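Local coordinates for protein endo-N-acetyl-beta-D-glucosaminidase (Hypocrea jecorina, PDB 4AC1) that cleaves N-linked glycans within their di-N-acetylchitobiose core and is responsible for deglycosylating the fungus's own cellulases, at residues A272-V275 / T276-R280; S233-N236 / N237-S241; L154-A158 / S159-D163; S168-Y172 / T173-Q177. All blocks are in the same frame, centred on the assembly; numbering follows the deposited sequence.

Overall arrangement
All four contacts are local, each within one continuous run of a (beta/alpha)8 barrel. Contacts 1 and 2 lie on adjoining outer helices, their centres about 11 Å apart, and share one N-linked sugar: contact 2 carries it on Asn236, and contact 1 touches its acetyl methyl. Contacts 3 and 4 follow one another from the end of strand 151-154 into helix 172-179, and Tyr172 of contact 4 packs on Pro156, Ala160 and Leu161 of contact 3. Contact 3 is buried, though its chain runs out to a zinc ion at Asp163; the others are partly buried. Chemistry differs: regular helical bonding in 1 and 2, a 3-10 turn in 3, a serine N-cap in 4.

Contact 1: A272-V275 / T276-R280; sequences AQIV and TVILR. Unlike the reference sequence in segment 276-280: Val277 (reference Glu). With NAG (2-acetamido-2-deoxy-beta-D-glucopyranose), chain B.
The last helix of the barrel, 270-279, is held here by Thr276 turning back on Ala272 and by Val275 lying beside Leu279. Ala272 O takes two donors from one residue, Thr276 N at 2.9 Å and the hydroxyl Thr276 OG1 at 2.8 Å, and they come at it from opposite faces of the carbonyl plane. The hydroxyl reaches that far because it stands anti to its own carbonyl carbon (chi1 -65°), tucked next to the backbone N and aimed back up the helix. Thr276 OG1 also meets the backbone N of Ala32 in a hydrogen bond, tying the helix to a neighbouring loop. With an alanine here the hydroxyl is gone, and the amide of Ala32 would probably lose its partner while Ala272 O is left with the backbone donor alone. On the face turned to the barrel, the side chains of Val275 and Leu279 run the same way, with Val275 CG1 3.8 Å from Leu279 CD1; both rest on Val252 of strand 251-255. On the adjoining flank, Ile274 CG2 sits 4.3 Å from Ile278 CD1, one turn on. Val277, exposed and a glutamate in the reference sequence, meets the sugar instead: its CG1 lies 3.5 Å from C8 of the sugar carried by helix 232-246, and Ile278 CG1 approaches the same methyl at 4.0 Å. The arrangement is that of an outer helix of a (beta/alpha)8 barrel, with aliphatic side chains against the strands and a glycan at its outer side.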
loop_
_atom_site.group_PDB
_atom_site.type_symbol
_atom_site.label_atom_id
_atom_site.label_comp_id
_atom_site.label_asym_id
_atom_site.label_seq_id
_atom_site.Cartn_x
_atom_site.Cartn_y
_atom_site.Cartn_z
ATOM N N ALA A 272 11.145 7.914 7.492
ATOM C CA ALA A 272 11.828 7.047 6.532
ATOM C C ALA A 272 13.313 6.882 6.822
ATOM O O ALA A 272 13.860 5.820 6.571
ATOM C CB ALA A 272 11.602 7.529 5.100
ATOM N N GLN A 273 13.953 7.928 7.347
ATOM C CA GLN A 273 15.337 7.818 7.819
ATOM C C GLN A 273 15.481 6.812 8.968
ATOM O O GLN A 273 16.335 5.938 8.935
ATOM C CB GLN A 273 15.860 9.187 8.261
ATOM C CG GLN A 273 16.001 10.199 7.143
ATOM C CD GLN A 273 16.432 11.564 7.629
ATOM O OE1 GLN A 273 15.922 12.065 8.631
ATOM N NE2 GLN A 273 17.334 12.195 6.893
ATOM N N ILE A 274 14.611 6.926 9.968
ATOM C CA ILE A 274 14.629 6.013 11.106
ATOM C C ILE A 274 14.367 4.573 10.676
ATOM O O ILE A 274 15.071 3.643 11.084
ATOM C CB ILE A 274 13.625 6.474 12.199
ATOM C CG1 ILE A 274 14.132 7.775 12.832
ATOM C CG2 ILE A 274 13.414 5.386 13.255
ATOM C CD1 ILE A 274 13.266 8.330 13.921
ATOM N N VAL A 275 13.356 4.381 9.833
ATOM C CA VAL A 275 13.032 3.024 9.383
ATOM C C VAL A 275 14.110 2.453 8.460
ATOM O O VAL A 275 14.343 1.259 8.464
ATOM C CB VAL A 275 11.601 2.934 8.789
ATOM C CG1 VAL A 275 11.275 1.523 8.381
ATOM C CG2 VAL A 275 10.602 3.386 9.823
ATOM N N THR A 276 14.778 3.311 7.695
ATOM C CA THR A 276 15.948 2.873 6.932
ATOM C C THR A 276 17.057 2.364 7.868
ATOM O O THR A 276 17.679 1.323 7.591
ATOM C CB THR A 276 16.469 3.975 5.997
ATOM O OG1 THR A 276 15.483 4.254 4.988
ATOM C CG2 THR A 276 17.760 3.537 5.305
ATOM N N VAL A 277 17.290 3.061 8.985
ATOM C CA VAL A 277 18.289 2.576 9.948
ATOM C C VAL A 277 17.881 1.225 10.548
ATOM O O VAL A 277 18.731 0.374 10.823
ATOM C CB VAL A 277 18.599 3.571 11.086
ATOM C CG1 VAL A 277 19.781 3.067 11.912
ATOM C CG2 VAL A 277 18.949 4.936 10.556
ATOM N N ILE A 278 16.585 1.016 10.743
ATOM C CA ILE A 278 16.088 -0.268 11.235
ATOM C C ILE A 278 16.283 -1.399 10.212
ATOM O O ILE A 278 16.762 -2.493 10.557
ATOM C CB ILE A 278 14.594 -0.157 11.636
ATOM C CG1 ILE A 278 14.440 0.772 12.843
ATOM C CG2 ILE A 278 13.982 -1.547 11.870
ATOM C CD1 ILE A 278 12.989 1.114 13.191
ATOM N N LEU A 279 15.920 -1.149 8.956
ATOM C CA LEU A 279 15.874 -2.197 7.947
ATOM C C LEU A 279 17.216 -2.451 7.291
ATOM O O LEU A 279 17.511 -3.573 6.863
ATOM C CB LEU A 279 14.896 -1.793 6.859
ATOM C CG LEU A 279 13.423 -1.781 7.242
ATOM C CD1 LEU A 279 12.596 -1.240 6.063
ATOM C CD2 LEU A 279 12.957 -3.176 7.658
ATOM N N ARG A 280 17.998 -1.386 7.170
ATOM C CA ARG A 280 19.296 -1.438 6.511
ATOM C C ARG A 280 20.363 -0.747 7.364
ATOM O O ARG A 280 20.908 0.287 6.969
ATOM C CB ARG A 280 19.205 -0.811 5.114
ATOM C CG ARG A 280 18.344 -1.608 4.135
ATOM C CD ARG A 280 18.269 -0.983 2.748
ATOM N NE ARG A 280 17.228 -1.640 1.959
ATOM C CZ ARG A 280 17.437 -2.638 1.106
ATOM N NH1 ARG A 280 18.671 -3.101 0.884
ATOM N NH2 ARG A 280 16.410 -3.170 0.458
HETATM C C1 NAG B . 17.537 -1.984 17.168
HETATM C C2 NAG B . 18.407 -0.734 17.315
HETATM C C3 NAG B . 19.837 -1.053 17.760
HETATM C C4 NAG B . 19.909 -2.124 18.844
HETATM C C5 NAG B . 18.976 -3.304 18.563
HETATM C C6 NAG B . 18.898 -4.267 19.745
HETATM C C7 NAG B . 17.758 1.147 15.916
HETATM C C8 NAG B . 17.856 1.801 14.573
HETATM N N2 NAG B . 18.422 0.006 16.064
HETATM O O3 NAG B . 20.443 0.112 18.277
HETATM O O4 NAG B . 21.245 -2.573 18.932
HETATM O O5 NAG B . 17.670 -2.828 18.298
HETATM O O6 NAG B . 18.399 -3.625 20.905
HETATM O O7 NAG B . 17.094 1.666 16.811
#

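Contact 2: S233-N236 / N237-S241; sequences SSLN and NTIVS. With NAG (2-acetamido-2-deoxy-beta-D-glucopyranose), chain B.
Asn236 O accepts from Val240 N at 2.9 Å, an almost straight bond (174°) and as short as any polar bond across these turns of helix 232-246. The same asparagine carries the glycan: its ND2 is joined covalently to C1 of the sugar at 1.4 Å, within the Asn236-Asn237-Thr238 sequon of N-glycosylation. The carboxamide leaves the helix with CG opposite the backbone N (chi1 178°), which projects ND2 outward, while OD1 stays on the same side of the amide as the sugar's first carbon, 2.8 Å from C1. Val240 closes in from the next turn. Its CG2 lies 3.3 Å from Asn236 O, 3.9 Å from Asn236 OD1 and 3.9 Å from the sugar ring oxygen O5, so one methyl flanks both the amide and the start of the glycan. Away from the glycan, the side chains of Leu235 and Ile239 meet at a slant, their CD1 atoms 3.7 Å apart. The hydroxyl of Thr238, third residue of the sequon, is bonded to the main-chain O of Met197. Helix 232-246 is the crossover between parallel strands 216-221 and 251-255, with Leu235 and Thr238 touching the 197-200 loop and Asn236 and Ile239 leaning on Ile278 of helix 270-279.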
loop_
_atom_site.group_PDB
_atom_site.type_symbol
_atom_site.label_atom_id
_atom_site.label_comp_id
_atom_site.label_asym_id
_atom_site.label_seq_id
_atom_site.Cartn_x
_atom_site.Cartn_y
_atom_site.Cartn_z
ATOM N N SER A 233 11.246 2.427 18.097
ATOM C CA SER A 233 12.132 1.591 18.902
ATOM C C SER A 233 11.517 0.208 19.152
ATOM O O SER A 233 12.231 -0.795 19.175
ATOM C CB SER A 233 12.461 2.277 20.231
ATOM O OG SER A 233 11.283 2.475 20.991
ATOM N N SER A 234 10.197 0.162 19.351
ATOM C CA SER A 234 9.472 -1.094 19.545
ATOM C C SER A 234 9.468 -1.892 18.245
ATOM O O SER A 234 9.714 -3.097 18.239
ATOM C CB SER A 234 8.039 -0.806 20.002
ATOM O OG SER A 234 7.279 -1.992 20.167
ATOM N N LEU A 235 9.170 -1.198 17.147
ATOM C CA LEU A 235 9.217 -1.783 15.811
ATOM C C LEU A 235 10.589 -2.410 15.564
ATOM O O LEU A 235 10.683 -3.551 15.094
ATOM C CB LEU A 235 8.891 -0.719 14.751
ATOM C CG LEU A 235 8.986 -1.180 13.294
ATOM C CD1 LEU A 235 7.919 -2.221 12.986
ATOM C CD2 LEU A 235 8.878 0.004 12.342
ATOM N N ASN A 236 11.646 -1.667 15.898
ATOM C CA ASN A 236 13.003 -2.141 15.697
ATOM C C ASN A 236 13.284 -3.444 16.451
ATOM O O ASN A 236 13.819 -4.398 15.881
ATOM C CB ASN A 236 14.011 -1.071 16.103
ATOM C CG ASN A 236 15.426 -1.549 15.961
ATOM O OD1 ASN A 236 15.855 -1.933 14.871
ATOM N ND2 ASN A 236 16.166 -1.547 17.079
ATOM N N ASN A 237 12.906 -3.490 17.727
ATOM C CA ASN A 237 13.157 -4.669 18.540
ATOM C C ASN A 237 12.517 -5.912 17.909
ATOM O O ASN A 237 13.120 -6.971 17.813
ATOM C CB ASN A 237 12.661 -4.403 19.969
ATOM C CG ASN A 237 13.025 -5.510 20.929
ATOM O OD1 ASN A 237 12.279 -6.480 21.088
ATOM N ND2 ASN A 237 14.169 -5.365 21.592
ATOM N N THR A 238 11.284 -5.752 17.451
ATOM C CA THR A 238 10.578 -6.844 16.811
ATOM C C THR A 238 11.221 -7.253 15.487
ATOM O O THR A 238 11.381 -8.439 15.221
ATOM C CB THR A 238 9.102 -6.470 16.592
ATOM O OG1 THR A 238 8.499 -6.257 17.877
ATOM C CG2 THR A 238 8.342 -7.570 15.876
ATOM N N ILE A 239 11.594 -6.280 14.659
ATOM C CA ILE A 239 12.200 -6.606 13.364
ATOM C C ILE A 239 13.546 -7.329 13.525
ATOM O O ILE A 239 13.817 -8.283 12.794
ATOM C CB ILE A 239 12.283 -5.366 12.462
ATOM C CG1 ILE A 239 10.874 -5.026 11.957
ATOM C CG2 ILE A 239 13.256 -5.596 11.295
ATOM C CD1 ILE A 239 10.784 -3.722 11.161
ATOM N N VAL A 240 14.363 -6.896 14.489
ATOM C CA VAL A 240 15.614 -7.612 14.815
ATOM C C VAL A 240 15.323 -9.105 15.052
ATOM O O VAL A 240 16.006 -9.979 14.508
ATOM C CB VAL A 240 16.383 -6.976 16.012
ATOM C CG1 VAL A 240 17.549 -7.872 16.452
ATOM C CG2 VAL A 240 16.903 -5.611 15.629
ATOM N N SER A 241 14.300 -9.384 15.854
ATOM C CA SER A 241 13.925 -10.763 16.144
ATOM C C SER A 241 13.426 -11.503 14.899
ATOM O O SER A 241 13.820 -12.637 14.648
ATOM C CB SER A 241 12.879 -10.804 17.252
ATOM O OG SER A 241 12.512 -12.135 17.548
HETATM C C1 NAG B . 17.537 -1.984 17.168
HETATM C C2 NAG B . 18.407 -0.734 17.315
HETATM C C3 NAG B . 19.837 -1.053 17.760
HETATM C C4 NAG B . 19.909 -2.124 18.844
HETATM C C5 NAG B . 18.976 -3.304 18.563
HETATM C C6 NAG B . 18.898 -4.267 19.745
HETATM C C7 NAG B . 17.758 1.147 15.916
HETATM C C8 NAG B . 17.856 1.801 14.573
HETATM N N2 NAG B . 18.422 0.006 16.064
HETATM O O3 NAG B . 20.443 0.112 18.277
HETATM O O4 NAG B . 21.245 -2.573 18.932
HETATM O O5 NAG B . 17.670 -2.828 18.298
HETATM O O6 NAG B . 18.399 -3.625 20.905
HETATM O O7 NAG B . 17.094 1.666 16.811
#

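Contact 3: L154-A158 / S159-D163; sequences LAPVA and SALED. With ZN (zinc ion), chain I.
The carbonyls of Val157 and Ala158 are the flat groups of a 3-10 turn, and each has a donor above its plane: Ala160 N stands over the first, 2.9 Å from Val157 O, and Leu161 N over the second, 2.9 Å from Ala158 O. Both donors lie far out of plane, by 47° and 48°. The turn follows strand 151-154 of the (beta/alpha)8 barrel. Beside it the isobutyl group of Leu161 lies slantwise against the ring of Pro156, its CD2 reaching Pro156 CG at 3.7 Å and its CD1 coming almost as near. With CG opposite its carbonyl carbon (chi1 -56°), Leu161 lies back along the turn onto the proline, and Tyr172 and Ile206 pack against it too. Trimming it to an alanine would probably open a gap among the Pro156 ring, Tyr172 and Ile206. Glu162 OE1 is 3.2 Å from Ala158 O, two acceptors with no hydrogen bond between them; the carboxylate's OE2 makes a salt bridge with Arg205. Beyond it the chain leads to a six-coordinate zinc ion, bound by Asp163 OD2 at 2.1 Å, by Asn209 and by four waters. The carboxylate binds through that one oxygen: Asp163 OD1 stays 3.1 Å from the metal and instead accepts a hydrogen bond of 2.6 Å from water 1, itself a zinc ligand.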
loop_
_atom_site.group_PDB
_atom_site.type_symbol
_atom_site.label_atom_id
_atom_site.label_comp_id
_atom_site.label_asym_id
_atom_site.label_seq_id
_atom_site.Cartn_x
_atom_site.Cartn_y
_atom_site.Cartn_z
ATOM N N LEU A 154 -1.904 -6.179 -2.140
ATOM C CA LEU A 154 -3.126 -5.929 -1.384
ATOM C C LEU A 154 -2.732 -5.439 -0.008
ATOM O O LEU A 154 -1.570 -5.556 0.378
ATOM C CB LEU A 154 -4.011 -7.173 -1.310
ATOM C CG LEU A 154 -4.582 -7.632 -2.651
ATOM C CD1 LEU A 154 -3.676 -8.684 -3.325
ATOM C CD2 LEU A 154 -6.010 -8.113 -2.491
ATOM N N ALA A 155 -3.707 -4.914 0.736
ATOM C CA ALA A 155 -3.477 -4.398 2.075
ATOM C C ALA A 155 -4.427 -5.056 3.090
ATOM O O ALA A 155 -5.261 -4.381 3.697
ATOM C CB ALA A 155 -3.629 -2.868 2.073
ATOM N N PRO A 156 -4.306 -6.376 3.301
ATOM C CA PRO A 156 -5.107 -7.012 4.349
ATOM C C PRO A 156 -4.767 -6.433 5.718
ATOM O O PRO A 156 -3.622 -6.079 5.977
ATOM C CB PRO A 156 -4.634 -8.465 4.296
ATOM C CG PRO A 156 -3.240 -8.390 3.748
ATOM C CD PRO A 156 -3.257 -7.270 2.773
ATOM N N VAL A 157 -5.758 -6.357 6.599
ATOM C CA VAL A 157 -5.446 -6.127 7.999
ATOM C C VAL A 157 -4.796 -7.411 8.520
ATOM O O VAL A 157 -5.061 -8.503 8.021
ATOM C CB VAL A 157 -6.680 -5.688 8.819
ATOM C CG1 VAL A 157 -7.312 -4.452 8.200
ATOM C CG2 VAL A 157 -7.689 -6.813 8.960
ATOM N N ALA A 158 -3.927 -7.290 9.515
ATOM C CA ALA A 158 -3.103 -8.428 9.912
ATOM C C ALA A 158 -3.911 -9.687 10.247
ATOM O O ALA A 158 -3.578 -10.771 9.773
ATOM C CB ALA A 158 -2.194 -8.047 11.076
ATOM N N SER A 159 -4.980 -9.535 11.034
ATOM C CA SER A 159 -5.823 -10.662 11.441
ATOM C C SER A 159 -6.472 -11.369 10.243
ATOM O O SER A 159 -6.869 -12.522 10.350
ATOM C CB SER A 159 -6.877 -10.224 12.460
ATOM O OG SER A 159 -7.573 -9.090 11.992
ATOM N N ALA A 160 -6.595 -10.688 9.107
ATOM C CA ALA A 160 -7.148 -11.329 7.903
ATOM C C ALA A 160 -6.224 -12.391 7.321
ATOM O O ALA A 160 -6.661 -13.236 6.535
ATOM C CB ALA A 160 -7.497 -10.294 6.852
ATOM N N LEU A 161 -4.960 -12.354 7.725
ATOM C CA LEU A 161 -3.977 -13.360 7.315
ATOM C C LEU A 161 -3.796 -14.446 8.382
ATOM O O LEU A 161 -2.933 -15.324 8.260
ATOM C CB LEU A 161 -2.635 -12.705 6.982
ATOM C CG LEU A 161 -2.643 -11.609 5.911
ATOM C CD1 LEU A 161 -1.226 -11.206 5.574
ATOM C CD2 LEU A 161 -3.420 -12.017 4.670
ATOM N N GLU A 162 -4.630 -14.362 9.423
ATOM C CA GLU A 162 -4.641 -15.292 10.559
ATOM C C GLU A 162 -6.028 -15.908 10.766
ATOM O O GLU A 162 -6.406 -16.211 11.903
ATOM C CB GLU A 162 -4.228 -14.557 11.833
ATOM C CG GLU A 162 -2.844 -13.936 11.763
ATOM C CD GLU A 162 -2.596 -12.927 12.872
ATOM O OE1 GLU A 162 -3.060 -11.772 12.772
ATOM O OE2 GLU A 162 -1.943 -13.287 13.871
ATOM N N ASP A 163 -6.786 -16.087 9.686
ATOM C CA ASP A 163 -8.112 -16.723 9.750
ATOM C C ASP A 163 -9.108 -15.973 10.647
ATOM O O ASP A 163 -10.008 -16.584 11.245
ATOM C CB ASP A 163 -7.995 -18.200 10.187
ATOM C CG ASP A 163 -6.957 -18.976 9.385
ATOM O OD1 ASP A 163 -6.913 -18.813 8.146
ATOM O OD2 ASP A 163 -6.188 -19.761 9.994
HETATM ZN ZN ZN I . -5.112 -21.264 8.930
HETATM O O HOH W 1 -5.832 -20.986 7.108
HETATM O O HOH W 2 -6.625 -22.570 9.394
HETATM O O HOH W 3 -4.237 -21.770 10.865
HETATM O O HOH W 4 -4.155 -22.795 8.250
#

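Contact 4: S168-Y172 / T173-Q177; sequences SGFSY and TALQQ
Ser171 swings its hydroxyl opposite the backbone N (chi1 165°), and that rotation carries OG over the start of helix 172-179, where it accepts from Ala174 N at 3.0 Å. The bond is nearly straight, 172° at the hydrogen. Phe170 turns differently: its CG is wedged between backbone N and carbonyl carbon (chi1 62°), which turns the ring in toward Tyr172 and Leu175. Phe170 CE1 then stands 3.4 Å above the plane of the Tyr172 ring, over its centre, while a face of the phenylalanine ring receives CB of Ser168 near its rim. Leu175 fits beside both aromatics, approaching each at a slant. Its CD2 is 3.9 Å from Phe170 CE1 and 4.3 Å from Tyr172 CD2. At the far end of the tyrosine, Tyr172 OH and Ser168 OG are 2.7 Å apart, with OG lying in the plane of the ring; Ser168 OG is hydrogen-bonded to Val126 O, which ties the polar end of this aromatic cluster to the neighbouring part of the barrel. The helix proper sets in with Leu175 N on Ser171 O at 3.0 Å and Gln176 N on Tyr172 O at 2.9 Å. Phe170 and Leu175 also lean on helix 132-146, and together with Tyr172 they cover Leu154 of strand 151-154. This is a serine N-cap backed by an apolar cluster, at the start of the helix that follows the fifth strand of a (beta/alpha)8 barrel.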
loop_
_atom_site.group_PDB
_atom_site.type_symbol
_atom_site.label_atom_id
_atom_site.label_comp_id
_atom_site.label_asym_id
_atom_site.label_seq_id
_atom_site.Cartn_x
_atom_site.Cartn_y
_atom_site.Cartn_z
ATOM N N SER A 168 -12.296 -7.198 4.159
ATOM C CA SER A 168 -12.392 -7.379 2.707
ATOM C C SER A 168 -13.456 -8.354 2.228
ATOM O O SER A 168 -13.687 -8.454 1.026
ATOM C CB SER A 168 -11.045 -7.828 2.122
ATOM O OG SER A 168 -9.973 -7.014 2.572
ATOM N N GLY A 169 -14.070 -9.094 3.148
ATOM C CA GLY A 169 -15.061 -10.113 2.780
ATOM C C GLY A 169 -14.449 -11.410 2.267
ATOM O O GLY A 169 -14.647 -12.472 2.858
ATOM N N PHE A 170 -13.718 -11.338 1.159
ATOM C CA PHE A 170 -13.076 -12.534 0.611
ATOM C C PHE A 170 -11.977 -13.105 1.514
ATOM O O PHE A 170 -11.486 -12.430 2.434
ATOM C CB PHE A 170 -12.512 -12.263 -0.787
ATOM C CG PHE A 170 -11.439 -11.213 -0.819
ATOM C CD1 PHE A 170 -10.137 -11.534 -0.456
ATOM C CD2 PHE A 170 -11.730 -9.904 -1.210
ATOM C CE1 PHE A 170 -9.131 -10.585 -0.485
ATOM C CE2 PHE A 170 -10.714 -8.939 -1.252
ATOM C CZ PHE A 170 -9.419 -9.284 -0.877
ATOM N N SER A 171 -11.593 -14.350 1.236
ATOM C CA SER A 171 -10.545 -15.024 1.987
ATOM C C SER A 171 -9.156 -14.751 1.393
ATOM O O SER A 171 -8.919 -14.994 0.205
ATOM C CB SER A 171 -10.816 -16.530 2.020
ATOM O OG SER A 171 -9.648 -17.218 2.435
ATOM N N TYR A 172 -8.229 -14.280 2.226
ATOM C CA TYR A 172 -6.857 -14.064 1.781
ATOM C C TYR A 172 -6.093 -15.371 1.620
ATOM O O TYR A 172 -5.163 -15.437 0.831
ATOM C CB TYR A 172 -6.121 -13.106 2.720
ATOM C CG TYR A 172 -6.490 -11.667 2.447
ATOM C CD1 TYR A 172 -7.578 -11.078 3.094
ATOM C CD2 TYR A 172 -5.774 -10.901 1.522
ATOM C CE1 TYR A 172 -7.949 -9.776 2.834
ATOM C CE2 TYR A 172 -6.139 -9.590 1.243
ATOM C CZ TYR A 172 -7.222 -9.036 1.915
ATOM O OH TYR A 172 -7.581 -7.735 1.648
ATOM N N THR A 173 -6.465 -16.412 2.366
ATOM C CA THR A 173 -5.794 -17.698 2.164
ATOM C C THR A 173 -6.250 -18.322 0.848
ATOM O O THR A 173 -5.422 -18.850 0.115
ATOM C CB THR A 173 -5.980 -18.688 3.310
ATOM O OG1 THR A 173 -7.366 -18.770 3.621
ATOM C CG2 THR A 173 -5.181 -18.264 4.550
ATOM N N ALA A 174 -7.533 -18.215 0.506
ATOM C CA ALA A 174 -8.003 -18.685 -0.803
ATOM C C ALA A 174 -7.334 -17.884 -1.923
ATOM O O ALA A 174 -6.869 -18.458 -2.909
ATOM C CB ALA A 174 -9.507 -18.577 -0.902
ATOM N N LEU A 175 -7.299 -16.556 -1.781
ATOM C CA LEU A 175 -6.628 -15.691 -2.762
ATOM C C LEU A 175 -5.163 -16.069 -2.965
ATOM O O LEU A 175 -4.680 -16.149 -4.108
ATOM C CB LEU A 175 -6.737 -14.223 -2.349
ATOM C CG LEU A 175 -6.140 -13.189 -3.306
ATOM C CD1 LEU A 175 -6.850 -13.212 -4.638
ATOM C CD2 LEU A 175 -6.213 -11.803 -2.688
ATOM N N GLN A 176 -4.447 -16.295 -1.864
ATOM C CA GLN A 176 -3.041 -16.674 -1.963
ATOM C C GLN A 176 -2.908 -17.986 -2.744
ATOM O O GLN A 176 -2.015 -18.124 -3.591
ATOM C CB GLN A 176 -2.379 -16.760 -0.573
ATOM C CG GLN A 176 -0.998 -17.436 -0.541
ATOM C CD GLN A 176 0.064 -16.718 -1.359
ATOM O OE1 GLN A 176 0.147 -15.485 -1.360
ATOM N NE2 GLN A 176 0.908 -17.486 -2.031
ATOM N N GLN A 177 -3.802 -18.937 -2.486
ATOM C CA GLN A 177 -3.729 -20.208 -3.213
ATOM C C GLN A 177 -3.919 -20.059 -4.730
ATOM O O GLN A 177 -3.163 -20.632 -5.514
ATOM C CB GLN A 177 -4.723 -21.217 -2.655
ATOM C CG GLN A 177 -4.396 -21.641 -1.224
ATOM C CD GLN A 177 -5.214 -22.815 -0.741
ATOM O OE1 GLN A 177 -5.714 -23.603 -1.540
ATOM N NE2 GLN A 177 -5.344 -22.946 0.579
#